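Local structure of enoyl-CoA hydratase (Mycobacterium tuberculosis, 5KJP) at residues I28-P33 and A63-G68; D49-L54 and R99-P104. The protein probably catalyses the reversible hydration of unsaturated acyl-CoA thioesters in fatty acid metabolism, as a member of the crotonase superfamily. All blocks are in the same frame, centred on the assembly; numbering follows the deposited sequence.

Interaction 1 of 2, residues I28-P33 and A63-G68; sequences ITINRP and AILTGG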
loop_
_atom_site.group_PDB
_atom_site.type_symbol
_atom_site.label_atom_id
_atom_site.label_comp_id
_atom_site.label_asym_id
_atom_site.label_seq_id
_atom_site.Cartn_x
_atom_site.Cartn_y
_atom_site.Cartn_z
ATOM N N ILE A 28 -23.515 4.565 -16.784
ATOM C CA ILE A 28 -24.214 3.316 -16.503
ATOM C C ILE A 28 -24.907 3.427 -15.152
ATOM O O ILE A 28 -24.256 3.662 -14.130
ATOM C CB ILE A 28 -23.241 2.116 -16.478
ATOM C CG1 ILE A 28 -22.358 2.115 -17.733
ATOM C CG2 ILE A 28 -24.006 0.800 -16.323
ATOM C CD1 ILE A 28 -21.069 1.317 -17.578
ATOM N N THR A 29 -26.225 3.263 -15.148
ATOM C CA THR A 29 -26.999 3.438 -13.927
ATOM C C THR A 29 -27.769 2.181 -13.558
ATOM O O THR A 29 -28.640 1.735 -14.312
ATOM C CB THR A 29 -27.990 4.608 -14.074
ATOM O OG1 THR A 29 -27.264 5.796 -14.412
ATOM C CG2 THR A 29 -28.759 4.831 -12.779
ATOM N N ILE A 30 -27.450 1.600 -12.404
ATOM C CA ILE A 30 -28.257 0.499 -11.903
ATOM C C ILE A 30 -29.620 1.061 -11.521
ATOM O O ILE A 30 -29.717 2.058 -10.794
ATOM C CB ILE A 30 -27.607 -0.221 -10.705
ATOM C CG1 ILE A 30 -26.206 -0.715 -11.080
ATOM C CG2 ILE A 30 -28.488 -1.385 -10.257
ATOM C CD1 ILE A 30 -25.361 -1.149 -9.872
ATOM N N ASN A 31 -30.667 0.425 -12.033
ATOM C CA ASN A 31 -32.012 0.977 -11.969
ATOM C C ASN A 31 -32.980 0.016 -11.279
ATOM O O ASN A 31 -33.953 -0.444 -11.876
ATOM C CB ASN A 31 -32.501 1.318 -13.386
ATOM C CG ASN A 31 -33.834 2.056 -13.396
ATOM O OD1 ASN A 31 -34.141 2.830 -12.488
ATOM N ND2 ASN A 31 -34.638 1.806 -14.424
ATOM N N ARG A 32 -32.681 -0.295 -10.021
ATOM C CA ARG A 32 -33.579 -1.051 -9.154
ATOM C C ARG A 32 -33.693 -0.374 -7.787
ATOM O O ARG A 32 -33.409 -1.004 -6.762
ATOM C CB ARG A 32 -33.080 -2.486 -8.958
ATOM C CG ARG A 32 -32.955 -3.310 -10.231
ATOM C CD ARG A 32 -32.637 -4.763 -9.883
ATOM N NE ARG A 32 -33.772 -5.457 -9.277
ATOM C CZ ARG A 32 -33.669 -6.361 -8.305
ATOM N NH1 ARG A 32 -32.477 -6.676 -7.809
ATOM N NH2 ARG A 32 -34.763 -6.947 -7.821
ATOM N N PRO A 33 -34.111 0.903 -7.762
ATOM C CA PRO A 33 -34.077 1.661 -6.503
ATOM C C PRO A 33 -34.926 1.029 -5.399
ATOM O O PRO A 33 -34.552 1.105 -4.227
ATOM C CB PRO A 33 -34.628 3.033 -6.904
ATOM C CG PRO A 33 -35.447 2.776 -8.131
ATOM C CD PRO A 33 -34.747 1.666 -8.852
ATOM N N ALA A 63 -16.082 5.138 -18.730
ATOM C CA ALA A 63 -17.420 4.875 -18.214
ATOM C C ALA A 63 -17.557 5.311 -16.755
ATOM O O ALA A 63 -16.577 5.343 -16.005
ATOM C CB ALA A 63 -17.765 3.411 -18.348
ATOM N N ILE A 64 -18.782 5.651 -16.374
ATOM C CA ILE A 64 -19.123 5.910 -14.985
ATOM C C ILE A 64 -20.232 4.964 -14.564
ATOM O O ILE A 64 -21.248 4.833 -15.261
ATOM C CB ILE A 64 -19.583 7.363 -14.759
ATOM C CG1 ILE A 64 -18.493 8.352 -15.192
ATOM C CG2 ILE A 64 -19.988 7.577 -13.299
ATOM C CD1 ILE A 64 -18.976 9.797 -15.217
ATOM N N LEU A 65 -20.029 4.288 -13.441
ATOM C CA LEU A 65 -21.051 3.409 -12.883
ATOM C C LEU A 65 -21.672 4.047 -11.649
ATOM O O LEU A 65 -20.965 4.476 -10.737
ATOM C CB LEU A 65 -20.464 2.044 -12.529
ATOM C CG LEU A 65 -21.391 1.114 -11.732
ATOM C CD1 LEU A 65 -22.623 0.722 -12.565
ATOM C CD2 LEU A 65 -20.634 -0.119 -11.263
ATOM N N THR A 66 -22.997 4.100 -11.614
ATOM C CA THR A 66 -23.680 4.697 -10.481
ATOM C C THR A 66 -24.985 3.949 -10.203
ATOM O O THR A 66 -25.452 3.175 -11.034
ATOM C CB THR A 66 -23.942 6.209 -10.732
ATOM O OG1 THR A 66 -24.198 6.873 -9.488
ATOM C CG2 THR A 66 -25.104 6.428 -11.704
ATOM N N GLY A 67 -25.550 4.145 -9.015
ATOM C CA GLY A 67 -26.829 3.542 -8.687
ATOM C C GLY A 67 -27.910 4.601 -8.686
ATOM O O GLY A 67 -27.752 5.649 -8.061
ATOM N N GLY A 68 -29.005 4.334 -9.386
ATOM C CA GLY A 68 -30.084 5.297 -9.486
ATOM C C GLY A 68 -30.767 5.531 -8.154
ATOM O O GLY A 68 -30.871 4.622 -7.331
#

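Interaction 2 of 2, residues D49-L54 and R99-P104; sequences DAMDQL and RPPTKP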
loop_
_atom_site.group_PDB
_atom_site.type_symbol
_atom_site.label_atom_id
_atom_site.label_comp_id
_atom_site.label_asym_id
_atom_site.label_seq_id
_atom_site.Cartn_x
_atom_site.Cartn_y
_atom_site.Cartn_z
ATOM N N ASP A 49 -22.940 -6.202 -20.323
ATOM C CA ASP A 49 -23.214 -5.639 -21.640
ATOM C C ASP A 49 -22.671 -4.216 -21.763
ATOM O O ASP A 49 -22.124 -3.840 -22.801
ATOM C CB ASP A 49 -24.717 -5.639 -21.925
ATOM C CG ASP A 49 -25.273 -7.037 -22.185
ATOM O OD1 ASP A 49 -24.484 -7.979 -22.433
ATOM O OD2 ASP A 49 -26.514 -7.183 -22.151
ATOM N N ALA A 50 -22.830 -3.427 -20.701
ATOM C CA ALA A 50 -22.351 -2.044 -20.689
ATOM C C ALA A 50 -20.826 -1.978 -20.803
ATOM O O ALA A 50 -20.283 -1.139 -21.525
ATOM C CB ALA A 50 -22.823 -1.332 -19.423
HETATM N N MSE A 51 -20.135 -2.861 -20.088
HETATM C CA MSE A 51 -18.677 -2.906 -20.162
HETATM C C MSE A 51 -18.216 -3.349 -21.555
HETATM O O MSE A 51 -17.211 -2.838 -22.071
HETATM C CB MSE A 51 -18.104 -3.830 -19.079
HETATM C CG MSE A 51 -18.386 -3.382 -17.644
HETATM SE SE MSE A 51 -18.029 -1.477 -17.290
HETATM C CE MSE A 51 -19.088 -1.309 -15.650
ATOM N N ASP A 52 -18.949 -4.283 -22.166
ATOM C CA ASP A 52 -18.667 -4.700 -23.542
ATOM C C ASP A 52 -18.838 -3.523 -24.489
ATOM O O ASP A 52 -18.043 -3.327 -25.414
ATOM C CB ASP A 52 -19.577 -5.854 -23.991
ATOM C CG ASP A 52 -19.291 -7.151 -23.257
ATOM O OD1 ASP A 52 -18.234 -7.251 -22.600
ATOM O OD2 ASP A 52 -20.124 -8.077 -23.343
ATOM N N GLN A 53 -19.884 -2.738 -24.252
ATOM C CA GLN A 53 -20.156 -1.575 -25.084
ATOM C C GLN A 53 -19.034 -0.549 -24.964
ATOM O O GLN A 53 -18.544 -0.030 -25.972
ATOM C CB GLN A 53 -21.487 -0.937 -24.699
ATOM C CG GLN A 53 -21.844 0.285 -25.530
ATOM C CD GLN A 53 -23.165 0.903 -25.108
ATOM O OE1 GLN A 53 -23.902 0.332 -24.303
ATOM N NE2 GLN A 53 -23.465 2.082 -25.641
ATOM N N LEU A 54 -18.649 -0.258 -23.724
ATOM C CA LEU A 54 -17.545 0.653 -23.439
ATOM C C LEU A 54 -16.290 0.265 -24.208
ATOM O O LEU A 54 -15.734 1.073 -24.948
ATOM C CB LEU A 54 -17.236 0.677 -21.936
ATOM C CG LEU A 54 -15.921 1.363 -21.540
ATOM C CD1 LEU A 54 -15.974 2.873 -21.828
ATOM C CD2 LEU A 54 -15.585 1.082 -20.073
ATOM N N ARG A 99 -13.938 -9.580 -14.469
ATOM C CA ARG A 99 -13.575 -9.167 -15.819
ATOM C C ARG A 99 -13.672 -7.646 -15.943
ATOM O O ARG A 99 -14.539 -7.131 -16.652
ATOM C CB ARG A 99 -14.480 -9.857 -16.846
ATOM C CG ARG A 99 -14.103 -9.619 -18.302
ATOM C CD ARG A 99 -15.213 -10.073 -19.236
ATOM N NE ARG A 99 -14.987 -9.620 -20.607
ATOM C CZ ARG A 99 -14.113 -10.170 -21.447
ATOM N NH1 ARG A 99 -13.374 -11.205 -21.064
ATOM N NH2 ARG A 99 -13.980 -9.685 -22.674
ATOM N N PRO A 100 -12.785 -6.917 -15.244
ATOM C CA PRO A 100 -12.831 -5.450 -15.285
ATOM C C PRO A 100 -12.585 -4.936 -16.703
ATOM O O PRO A 100 -11.851 -5.574 -17.460
ATOM C CB PRO A 100 -11.697 -5.026 -14.336
ATOM C CG PRO A 100 -11.329 -6.256 -13.569
ATOM C CD PRO A 100 -11.650 -7.412 -14.445
ATOM N N PRO A 101 -13.196 -3.800 -17.065
ATOM C CA PRO A 101 -13.035 -3.276 -18.424
ATOM C C PRO A 101 -11.601 -2.848 -18.719
ATOM O O PRO A 101 -10.807 -2.628 -17.799
ATOM C CB PRO A 101 -13.972 -2.062 -18.449
ATOM C CG PRO A 101 -14.027 -1.620 -17.020
ATOM C CD PRO A 101 -13.976 -2.889 -16.208
ATOM N N THR A 102 -11.285 -2.734 -20.003
ATOM C CA THR A 102 -9.998 -2.223 -20.452
ATOM C C THR A 102 -9.911 -0.707 -20.278
ATOM O O THR A 102 -8.918 -0.180 -19.778
ATOM C CB THR A 102 -9.764 -2.598 -21.915
ATOM O OG1 THR A 102 -9.734 -4.027 -22.024
ATOM C CG2 THR A 102 -8.452 -2.007 -22.435
ATOM N N LYS A 103 -10.966 -0.014 -20.686
ATOM C CA LYS A 103 -11.016 1.439 -20.565
ATOM C C LYS A 103 -11.304 1.842 -19.112
ATOM O O LYS A 103 -11.788 1.026 -18.334
ATOM C CB LYS A 103 -12.066 1.999 -21.525
ATOM C CG LYS A 103 -11.674 1.818 -22.989
ATOM C CD LYS A 103 -12.772 2.285 -23.944
ATOM C CE LYS A 103 -12.404 1.960 -25.384
ATOM N NZ LYS A 103 -13.555 2.158 -26.310
ATOM N N PRO A 104 -10.990 3.096 -18.735
ATOM C CA PRO A 104 -11.200 3.501 -17.338
ATOM C C PRO A 104 -12.671 3.496 -16.916
ATOM O O PRO A 104 -13.575 3.839 -17.686
ATOM C CB PRO A 104 -10.628 4.928 -17.289
ATOM C CG PRO A 104 -9.693 5.006 -18.446
ATOM C CD PRO A 104 -10.305 4.145 -19.513
#

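Interaction 1 of 2, residues I28-P33 and A63-G68
I28 and I30 pair with L65 and G67 as neighbouring parallel strands, their axes 4.6 Å apart and inclined by 21°. Four backbone hydrogen bonds form the parallel ladder: I28 gives its N to I64 O (2.7 Å) and takes T66 N on its O, then I30 gives its N to T66 O and takes G68 N on its O (2.8 Å). Two CA-H...O contacts run between them, from L65 CA to I28 O and from T29 CA to T66 O.

On one face of the pair the side chains are aliphatic. L65, its CG anti to the backbone N (chi1 171°), brings CD1 against both isoleucines, 4.0 Å from I28 CG2 and 4.1 Å from I30 CG1. I28 CD1 reaches across to A63 CB of the neighbouring strand (4.0 Å), a methyl that L54 also meets. Beta-branched residues suit such extended backbone, while leucine branches further out, at CG, so CD1 touches both. The other face carries T29 and T66, lying side by side and pointing the same way, with T29 OG1 3.5 Å from T66 CG2. T66 turns its own hydroxyl anti to the backbone N (chi1 -161°), and OG1 bonds to A108 O on the next strand. At the end of the ladder, T29 CG2 lies 3.4 Å from G68 N, a close fit against a residue without a side chain.

This is the parallel pairing of a beta-alpha-beta unit: the connecting helix 41-56 packs on the I28 and L65 face, helix 193-205 packs on I64 from the other, and strands 17-22 and 105-109 flank the pair.

Interaction 2 of 2, residues D49-L54 and R99-P104
L54 holds CG anti to its backbone N (chi1 168°), which sends its two methyls to P101 and K103, while K103, CG anti to its carbonyl carbon (chi1 -67°) and extended beyond, runs past L54 in the opposite direction. The methylenes of the lysine lie along the leucine, CD 3.9 Å from L54 CD1, and its NZ ends 2.8 Å from L54 O, donating in the carbonyl plane. A long chain with a polar tip suits a place at the side of a helix near its C-terminal end; NZ also bonds to L60 O.

The apolar ring of P101 packs on the helix: CB meets L54 CD2 at 3.9 Å, and CG meets SE of the selenomethionine M51 at 4.0 Å. Further out, the carboxylate of D52 and the guanidinium of R99 are oppositely charged, but OD1 and NE stand 4.5 Å apart, beyond a salt bridge; D52 pairs instead with R92.

The contact lays the loop leading into strand 105-109 along helix 41-56. D55 of that helix bonds to the backbone N of T102 and K103, helix 209-221 covers the loop through V213 and V212, and P104 touches L168 of the second subunit.

Interactions 1 and 2 share the beta-alpha-beta unit of strand 25-30, helix 41-56 and strand 62-67: interaction 1 joins its two strands, interaction 2 joins its helix to the loop before strand 105-109. They meet directly, since I28 CD1 packs on A50 CB and M51 CE, A63 CB on L54 CD2, and A63 N probably bonds to P104 O, where the loop enters the sheet. Interaction 1 is buried and built on regular backbone bonding. Interaction 2 is partly buried, with no strand pairing; it relies on contacts of proline, leucine and methionine (here selenomethionine) plus one lysine bond, and becomes charged toward solvent at R99.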